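Local coordinates for protein nucleoporin nup120 (Schizosaccharomyces pombe, PDB 4GQ2) that serves as a structural component of the nuclear pore complex, whose nucleoporins can also act as docking partners for nuclear transport factors, at residues N66-I78 with I86-S99. Sequence-based numbering, arbitrary orientation.
Sequences NKSKGSQTLRWSI and IFDVSLNSKKEPLS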
ATOM      1  N   ASN A  66      24.771 -22.558  -8.422  1.00123.87           N
ATOM      2  CA  ASN A  66      25.635 -21.518  -8.997  1.00127.01           C
ATOM      3  C   ASN A  66      26.097 -21.681 -10.454  1.00119.55           C
ATOM      4  O   ASN A  66      26.722 -20.771 -11.004  1.00114.73           O
ATOM      5  CB  ASN A  66      26.841 -21.251  -8.077  1.00132.61           C
ATOM      6  CG  ASN A  66      27.530 -22.526  -7.617  1.00132.77           C
ATOM      7  OD1 ASN A  66      26.887 -23.458  -7.126  1.00130.49           O
ATOM      8  ND2 ASN A  66      28.851 -22.566  -7.756  1.00127.64           N
ATOM      9  N   LYS A  67      25.775 -22.810 -11.082  1.00124.50           N
ATOM     10  CA  LYS A  67      26.289 -23.092 -12.425  1.00149.66           C
ATOM     11  C   LYS A  67      25.239 -23.053 -13.550  1.00152.93           C
ATOM     12  O   LYS A  67      25.599 -23.086 -14.730  1.00158.81           O
ATOM     13  CB  LYS A  67      27.062 -24.421 -12.435  1.00161.03           C
ATOM     14  CG  LYS A  67      28.496 -24.315 -12.949  1.00148.93           C
ATOM     15  CD  LYS A  67      28.568 -24.133 -14.459  1.00143.84           C
ATOM     16  CE  LYS A  67      29.938 -23.647 -14.896  1.00138.14           C
ATOM     17  NZ  LYS A  67      29.977 -23.373 -16.358  1.00140.65           N
ATOM     18  N   SER A  68      23.956 -22.969 -13.195  1.00155.43           N
ATOM     19  CA  SER A  68      22.874 -22.899 -14.196  1.00138.94           C
ATOM     20  C   SER A  68      22.859 -21.568 -14.972  1.00123.17           C
ATOM     21  O   SER A  68      23.764 -20.740 -14.809  1.00 92.61           O
ATOM     22  CB  SER A  68      21.503 -23.213 -13.567  1.00126.91           C
ATOM     23  OG  SER A  68      21.309 -22.533 -12.338  1.00112.78           O
ATOM     24  N   LYS A  69      21.843 -21.370 -15.817  1.00128.34           N
ATOM     25  CA  LYS A  69      21.791 -20.201 -16.711  1.00124.81           C
ATOM     26  C   LYS A  69      20.532 -19.329 -16.525  1.00113.22           C
ATOM     27  O   LYS A  69      19.590 -19.432 -17.316  1.00 99.70           O
ATOM     28  CB  LYS A  69      21.896 -20.637 -18.183  1.00117.23           C
ATOM     29  CG  LYS A  69      22.625 -21.950 -18.434  1.00104.07           C
ATOM     30  CD  LYS A  69      22.334 -22.469 -19.835  1.00104.36           C
ATOM     31  CE  LYS A  69      22.255 -23.987 -19.862  1.00 95.38           C
ATOM     32  NZ  LYS A  69      23.556 -24.630 -19.536  1.00 95.47           N
ATOM     33  N   GLY A  70      20.494 -18.474 -15.500  1.00113.66           N
ATOM     34  CA  GLY A  70      21.529 -18.365 -14.472  1.00102.43           C
ATOM     35  C   GLY A  70      21.131 -19.123 -13.217  1.00 91.39           C
ATOM     36  O   GLY A  70      20.273 -20.012 -13.264  1.00 78.62           O
ATOM     37  N   SER A  71      21.745 -18.761 -12.093  1.00 80.49           N
ATOM     38  CA  SER A  71      21.540 -19.462 -10.822  1.00 86.96           C
ATOM     39  C   SER A  71      20.129 -19.331 -10.253  1.00 82.06           C
ATOM     40  O   SER A  71      19.539 -18.248 -10.264  1.00 89.88           O
ATOM     41  CB  SER A  71      22.535 -18.965  -9.775  1.00 82.68           C
ATOM     42  OG  SER A  71      23.850 -18.910 -10.296  1.00 93.04           O
ATOM     43  N   GLN A  72      19.592 -20.441  -9.760  1.00 71.88           N
ATOM     44  CA  GLN A  72      18.392 -20.389  -8.937  1.00 80.46           C
ATOM     45  C   GLN A  72      18.811 -20.382  -7.470  1.00 66.95           C
ATOM     46  O   GLN A  72      19.709 -21.124  -7.070  1.00 54.13           O
ATOM     47  CB  GLN A  72      17.438 -21.548  -9.241  1.00 84.66           C
ATOM     48  CG  GLN A  72      15.992 -21.240  -8.864  1.00 90.06           C
ATOM     49  CD  GLN A  72      14.970 -22.102  -9.589  1.00 85.64           C
ATOM     50  OE1 GLN A  72      15.249 -23.242  -9.968  1.00 88.79           O
ATOM     51  NE2 GLN A  72      13.769 -21.557  -9.779  1.00 66.13           N
ATOM     52  N   THR A  73      18.175 -19.513  -6.688  1.00 53.10           N
ATOM     53  CA  THR A  73      18.477 -19.373  -5.269  1.00 48.63           C
ATOM     54  C   THR A  73      17.213 -19.691  -4.479  1.00 44.59           C
ATOM     55  O   THR A  73      16.207 -18.991  -4.579  1.00 47.18           O
ATOM     56  CB  THR A  73      19.019 -17.966  -4.937  1.00 49.60           C
ATOM     57  OG1 THR A  73      20.129 -17.663  -5.791  1.00 61.23           O
ATOM     58  CG2 THR A  73      19.481 -17.893  -3.500  1.00 42.42           C
ATOM     59  N   LEU A  74      17.275 -20.772  -3.711  1.00 44.58           N
ATOM     60  CA  LEU A  74      16.092 -21.339  -3.085  1.00 40.65           C
ATOM     61  C   LEU A  74      16.156 -21.305  -1.572  1.00 43.63           C
ATOM     62  O   LEU A  74      17.164 -21.673  -0.971  1.00 39.65           O
ATOM     63  CB  LEU A  74      15.880 -22.777  -3.567  1.00 40.78           C
ATOM     64  CG  LEU A  74      15.727 -22.974  -5.082  1.00 45.24           C
ATOM     65  CD1 LEU A  74      15.646 -24.460  -5.407  1.00 41.36           C
ATOM     66  CD2 LEU A  74      14.511 -22.223  -5.627  1.00 40.83           C
ATOM     67  N   ARG A  75      15.064 -20.873  -0.958  1.00 37.74           N
ATOM     68  CA  ARG A  75      14.991 -20.826   0.482  1.00 40.13           C
ATOM     69  C   ARG A  75      14.071 -21.919   1.006  1.00 38.68           C
ATOM     70  O   ARG A  75      12.879 -21.955   0.687  1.00 41.59           O
ATOM     71  CB  ARG A  75      14.548 -19.434   0.945  1.00 43.07           C
ATOM     72  CG  ARG A  75      13.899 -19.376   2.316  1.00 35.22           C
ATOM     73  CD  ARG A  75      14.873 -19.620   3.456  1.00 34.19           C
ATOM     74  NE  ARG A  75      14.109 -19.849   4.679  1.00 37.13           N
ATOM     75  CZ  ARG A  75      13.933 -18.949   5.638  1.00 36.06           C
ATOM     76  NH1 ARG A  75      14.499 -17.749   5.549  1.00 31.34           N
ATOM     77  NH2 ARG A  75      13.186 -19.254   6.694  1.00 33.88           N
ATOM     78  N   TRP A  76      14.649 -22.813   1.808  1.00 37.66           N
ATOM     79  CA  TRP A  76      13.908 -23.909   2.415  1.00 33.62           C
ATOM     80  C   TRP A  76      13.679 -23.645   3.862  1.00 35.64           C
ATOM     81  O   TRP A  76      14.493 -23.003   4.526  1.00 37.02           O
ATOM     82  CB  TRP A  76      14.637 -25.236   2.243  1.00 39.49           C
ATOM     83  CG  TRP A  76      16.024 -25.281   2.846  1.00 37.72           C
ATOM     84  CD1 TRP A  76      17.221 -24.913   2.242  1.00 37.05           C
ATOM     85  CD2 TRP A  76      16.406 -25.743   4.190  1.00 31.67           C
ATOM     86  NE1 TRP A  76      18.283 -25.105   3.093  1.00 37.85           N
ATOM     87  CE2 TRP A  76      17.869 -25.600   4.272  1.00 35.02           C
ATOM     88  CE3 TRP A  76      15.716 -26.243   5.287  1.00 33.10           C
ATOM     89  CZ2 TRP A  76      18.583 -25.943   5.421  1.00 33.62           C
ATOM     90  CZ3 TRP A  76      16.447 -26.594   6.441  1.00 35.81           C
ATOM     91  CH2 TRP A  76      17.843 -26.444   6.506  1.00 30.23           C
ATOM     92  N   SER A  77      12.552 -24.131   4.364  1.00 33.46           N
ATOM     93  CA  SER A  77      12.241 -24.032   5.781  1.00 34.99           C
ATOM     94  C   SER A  77      11.540 -25.325   6.180  1.00 34.11           C
ATOM     95  O   SER A  77      10.886 -25.966   5.347  1.00 33.82           O
ATOM     96  CB  SER A  77      11.345 -22.814   6.051  1.00 35.26           C
ATOM     97  OG  SER A  77      11.914 -21.620   5.518  1.00 35.45           O
ATOM     98  N   ILE A  78      11.692 -25.717   7.441  1.00 34.89           N
ATOM     99  CA  ILE A  78      11.013 -26.905   7.958  1.00 40.16           C
ATOM    100  C   ILE A  78      10.230 -26.598   9.236  1.00 38.60           C
ATOM    101  O   ILE A  78      10.690 -25.846  10.094  1.00 41.96           O
ATOM    102  CB  ILE A  78      11.974 -28.105   8.153  1.00 38.48           C
ATOM    103  CG1 ILE A  78      13.144 -27.748   9.090  1.00 35.34           C
ATOM    104  CG2 ILE A  78      12.458 -28.625   6.803  1.00 30.99           C
ATOM    105  CD1 ILE A  78      14.073 -28.917   9.372  1.00 37.92           C
ATOM    106  N   ILE A  86       9.562 -24.549   0.043  1.00 36.93           N
ATOM    107  CA  ILE A  86      10.624 -23.968  -0.774  1.00 42.54           C
ATOM    108  C   ILE A  86      10.130 -22.731  -1.515  1.00 36.01           C
ATOM    109  O   ILE A  86       9.162 -22.797  -2.272  1.00 39.56           O
ATOM    110  CB  ILE A  86      11.179 -24.974  -1.804  1.00 42.15           C
ATOM    111  CG1 ILE A  86      11.597 -26.274  -1.117  1.00 46.56           C
ATOM    112  CG2 ILE A  86      12.349 -24.367  -2.568  1.00 44.41           C
ATOM    113  CD1 ILE A  86      11.648 -27.474  -2.039  1.00 51.30           C
ATOM    114  N   PHE A  87      10.811 -21.613  -1.283  1.00 35.55           N
ATOM    115  CA  PHE A  87      10.535 -20.352  -1.959  1.00 34.29           C
ATOM    116  C   PHE A  87      11.728 -19.934  -2.823  1.00 35.43           C
ATOM    117  O   PHE A  87      12.873 -19.974  -2.372  1.00 39.53           O
ATOM    118  CB  PHE A  87      10.268 -19.263  -0.925  1.00 32.81           C
ATOM    119  CG  PHE A  87       8.907 -19.337  -0.281  1.00 33.66           C
ATOM    120  CD1 PHE A  87       8.609 -20.319   0.661  1.00 31.99           C
ATOM    121  CD2 PHE A  87       7.928 -18.391  -0.594  1.00 31.05           C
ATOM    122  CE1 PHE A  87       7.353 -20.369   1.269  1.00 38.58           C
ATOM    123  CE2 PHE A  87       6.676 -18.436   0.006  1.00 35.50           C
ATOM    124  CZ  PHE A  87       6.388 -19.423   0.947  1.00 38.86           C
ATOM    125  N   ASP A  88      11.461 -19.533  -4.062  1.00 35.86           N
ATOM    126  CA  ASP A  88      12.496 -18.965  -4.922  1.00 35.56           C
ATOM    127  C   ASP A  88      12.823 -17.544  -4.451  1.00 39.85           C
ATOM    128  O   ASP A  88      11.953 -16.673  -4.411  1.00 34.61           O
ATOM    129  CB  ASP A  88      12.044 -18.965  -6.386  1.00 32.51           C
ATOM    130  CG  ASP A  88      13.118 -18.447  -7.344  1.00 42.77           C
ATOM    131  OD1 ASP A  88      14.106 -17.846  -6.881  1.00 47.78           O
ATOM    132  OD2 ASP A  88      12.975 -18.635  -8.571  1.00 51.74           O
ATOM    133  N   VAL A  89      14.082 -17.313  -4.091  1.00 39.41           N
ATOM    134  CA  VAL A  89      14.500 -16.012  -3.576  1.00 38.62           C
ATOM    135  C   VAL A  89      15.579 -15.384  -4.451  1.00 40.59           C
ATOM    136  O   VAL A  89      16.336 -14.525  -3.988  1.00 33.63           O
ATOM    137  CB  VAL A  89      14.974 -16.097  -2.106  1.00 39.14           C
ATOM    138  CG1 VAL A  89      13.840 -16.560  -1.202  1.00 33.92           C
ATOM    139  CG2 VAL A  89      16.172 -17.034  -1.971  1.00 37.26           C
ATOM    140  N   SER A  90      15.634 -15.812  -5.716  1.00 43.14           N
ATOM    141  CA  SER A  90      16.620 -15.312  -6.681  1.00 43.20           C
ATOM    142  C   SER A  90      16.500 -13.808  -6.853  1.00 49.69           C
ATOM    143  O   SER A  90      15.398 -13.289  -7.005  1.00 44.44           O
ATOM    144  CB  SER A  90      16.435 -15.969  -8.049  1.00 38.12           C
ATOM    145  OG  SER A  90      16.272 -17.368  -7.928  1.00 48.42           O
ATOM    146  N   LEU A  91      17.643 -13.125  -6.832  1.00 63.16           N
ATOM    147  CA  LEU A  91      17.716 -11.674  -7.022  1.00 59.44           C
ATOM    148  C   LEU A  91      18.089 -11.301  -8.454  1.00 66.70           C
ATOM    149  O   LEU A  91      17.696 -10.238  -8.944  1.00 72.66           O
ATOM    150  CB  LEU A  91      18.719 -11.051  -6.040  1.00 54.64           C
ATOM    151  CG  LEU A  91      18.210 -10.347  -4.773  1.00 49.18           C
ATOM    152  CD1 LEU A  91      16.875 -10.896  -4.316  1.00 51.22           C
ATOM    153  CD2 LEU A  91      19.229 -10.425  -3.643  1.00 40.33           C
ATOM    154  N   ASN A  92      18.850 -12.177  -9.111  1.00 79.80           N
ATOM    155  CA  ASN A  92      19.274 -11.972 -10.499  1.00 76.77           C
ATOM    156  C   ASN A  92      18.137 -12.205 -11.482  1.00 60.37           C
ATOM    157  O   ASN A  92      17.189 -12.937 -11.189  1.00 62.50           O
ATOM    158  CB  ASN A  92      20.443 -12.896 -10.852  1.00 94.31           C
ATOM    159  CG  ASN A  92      21.718 -12.546 -10.106  1.00 94.49           C
ATOM    160  OD1 ASN A  92      22.090 -11.376  -9.987  1.00 88.77           O
ATOM    161  ND2 ASN A  92      22.399 -13.569  -9.600  1.00 93.14           N
ATOM    162  N   SER A  93      18.231 -11.571 -12.643  1.00 59.91           N
ATOM    163  CA  SER A  93      17.271 -11.816 -13.716  1.00 82.08           C
ATOM    164  C   SER A  93      17.621 -13.114 -14.436  1.00 85.37           C
ATOM    165  O   SER A  93      18.800 -13.436 -14.609  1.00 76.51           O
ATOM    166  CB  SER A  93      17.226 -10.640 -14.704  1.00 73.94           C
ATOM    167  OG  SER A  93      18.515 -10.109 -14.958  1.00 82.09           O
ATOM    168  N   LYS A  94      16.601 -13.866 -14.836  1.00 88.58           N
ATOM    169  CA  LYS A  94      16.817 -15.078 -15.617  1.00 83.11           C
ATOM    170  C   LYS A  94      16.285 -14.948 -17.041  1.00 86.46           C
ATOM    171  O   LYS A  94      15.689 -13.933 -17.407  1.00 86.03           O
ATOM    172  CB  LYS A  94      16.209 -16.301 -14.916  1.00 93.00           C
ATOM    173  CG  LYS A  94      17.212 -17.112 -14.104  1.00 92.68           C
ATOM    174  CD  LYS A  94      17.260 -16.699 -12.637  1.00 87.30           C
ATOM    175  CE  LYS A  94      16.584 -17.721 -11.730  1.00 85.96           C
ATOM    176  NZ  LYS A  94      15.128 -17.893 -11.999  1.00 92.62           N
ATOM    177  N   LYS A  95      16.539 -15.977 -17.844  1.00 98.30           N
ATOM    178  CA  LYS A  95      15.916 -16.128 -19.150  1.00 93.76           C
ATOM    179  C   LYS A  95      14.623 -16.931 -18.994  1.00 93.63           C
ATOM    180  O   LYS A  95      14.169 -17.577 -19.943  1.00 89.97           O
ATOM    181  CB  LYS A  95      16.855 -16.880 -20.100  1.00105.13           C
ATOM    182  CG  LYS A  95      17.939 -16.045 -20.761  1.00117.48           C
ATOM    183  CD  LYS A  95      18.670 -16.867 -21.816  1.00109.81           C
ATOM    184  CE  LYS A  95      19.652 -16.029 -22.624  1.00103.64           C
ATOM    185  NZ  LYS A  95      20.896 -15.702 -21.872  1.00 88.25           N
ATOM    186  N   GLU A  96      14.033 -16.888 -17.799  1.00 77.47           N
ATOM    187  CA  GLU A  96      12.991 -17.849 -17.421  1.00 71.05           C
ATOM    188  C   GLU A  96      11.662 -17.204 -17.000  1.00 59.70           C
ATOM    189  O   GLU A  96      11.637 -16.034 -16.622  1.00 54.30           O
ATOM    190  CB  GLU A  96      13.513 -18.776 -16.314  1.00 69.78           C
ATOM    191  CG  GLU A  96      14.757 -19.572 -16.698  1.00 87.87           C
ATOM    192  CD  GLU A  96      14.885 -20.890 -15.952  1.00 91.80           C
ATOM    193  OE1 GLU A  96      13.885 -21.639 -15.881  1.00 85.05           O
ATOM    194  OE2 GLU A  96      15.993 -21.187 -15.452  1.00 82.62           O
ATOM    195  N   PRO A  97      10.551 -17.974 -17.062  1.00 57.27           N
ATOM    196  CA  PRO A  97       9.264 -17.470 -16.566  1.00 52.98           C
ATOM    197  C   PRO A  97       9.336 -17.197 -15.067  1.00 54.99           C
ATOM    198  O   PRO A  97      10.096 -17.861 -14.352  1.00 55.44           O
ATOM    199  CB  PRO A  97       8.292 -18.628 -16.830  1.00 47.14           C
ATOM    200  CG  PRO A  97       8.986 -19.532 -17.795  1.00 51.77           C
ATOM    201  CD  PRO A  97      10.450 -19.373 -17.515  1.00 50.36           C
ATOM    202  N   LEU A  98       8.550 -16.229 -14.604  1.00 50.67           N
ATOM    203  CA  LEU A  98       8.560 -15.823 -13.204  1.00 45.40           C
ATOM    204  C   LEU A  98       8.149 -16.945 -12.265  1.00 46.10           C
ATOM    205  O   LEU A  98       7.325 -17.794 -12.616  1.00 39.31           O
ATOM    206  CB  LEU A  98       7.633 -14.632 -12.991  1.00 36.37           C
ATOM    207  CG  LEU A  98       7.897 -13.373 -13.816  1.00 45.66           C
ATOM    208  CD1 LEU A  98       6.803 -12.358 -13.532  1.00 48.90           C
ATOM    209  CD2 LEU A  98       9.273 -12.782 -13.541  1.00 45.45           C
ATOM    210  N   SER A  99       8.732 -16.939 -11.070  1.00 42.04           N
ATOM    211  CA  SER A  99       8.314 -17.844 -10.006  1.00 41.53           C
ATOM    212  C   SER A  99       7.034 -17.313  -9.373  1.00 40.26           C
ATOM    213  O   SER A  99       7.065 -16.369  -8.592  1.00 47.13           O
ATOM    214  CB  SER A  99       9.412 -17.976  -8.950  1.00 41.54           C
ATOM    215  OG  SER A  99      10.612 -18.457  -9.522  1.00 41.10           O
TER
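R75 and F87 pair through two backbone bonds, R75 N to F87 O at 2.8 Å and F87 N to R75 O at 2.9 Å. V89 N continues the ladder to T73 O. On one face of the sheet L74 CB lies 4.0 Å from I86 CG2, and F148 of helix 146-149 packs against both side chains. R75 CB meets V89 CG1, just past the strand end, at 3.7 Å. D88 organises the end of the ladder. With CG anti to the backbone N (chi1 -177°), its carboxylate reaches Q72 NE2. OD1 accepts from S90 N, an Asx turn. S90 OG receives T73 N at 3.1 Å. OD2 is gripped from opposite faces of its plane by Q72 NE2 (3.3 Å, nearly straight) and S99 OG. Without the carboxylate, as with an alanine at D88, Q72 NE2 and S99 OG would probably lose their shared acceptor and the S90 turn its Asx bond. Beyond this buried part the contact thins toward solvent. There K94 bends so that CE reaches S71 O at 3.3 Å, and CG lies near G70 N. The paired strands form an antiparallel beta hairpin, 73-79 with 83-88, in a five-stranded mixed sheet, consistent with a blade of the Nup120/160 beta-propeller domain.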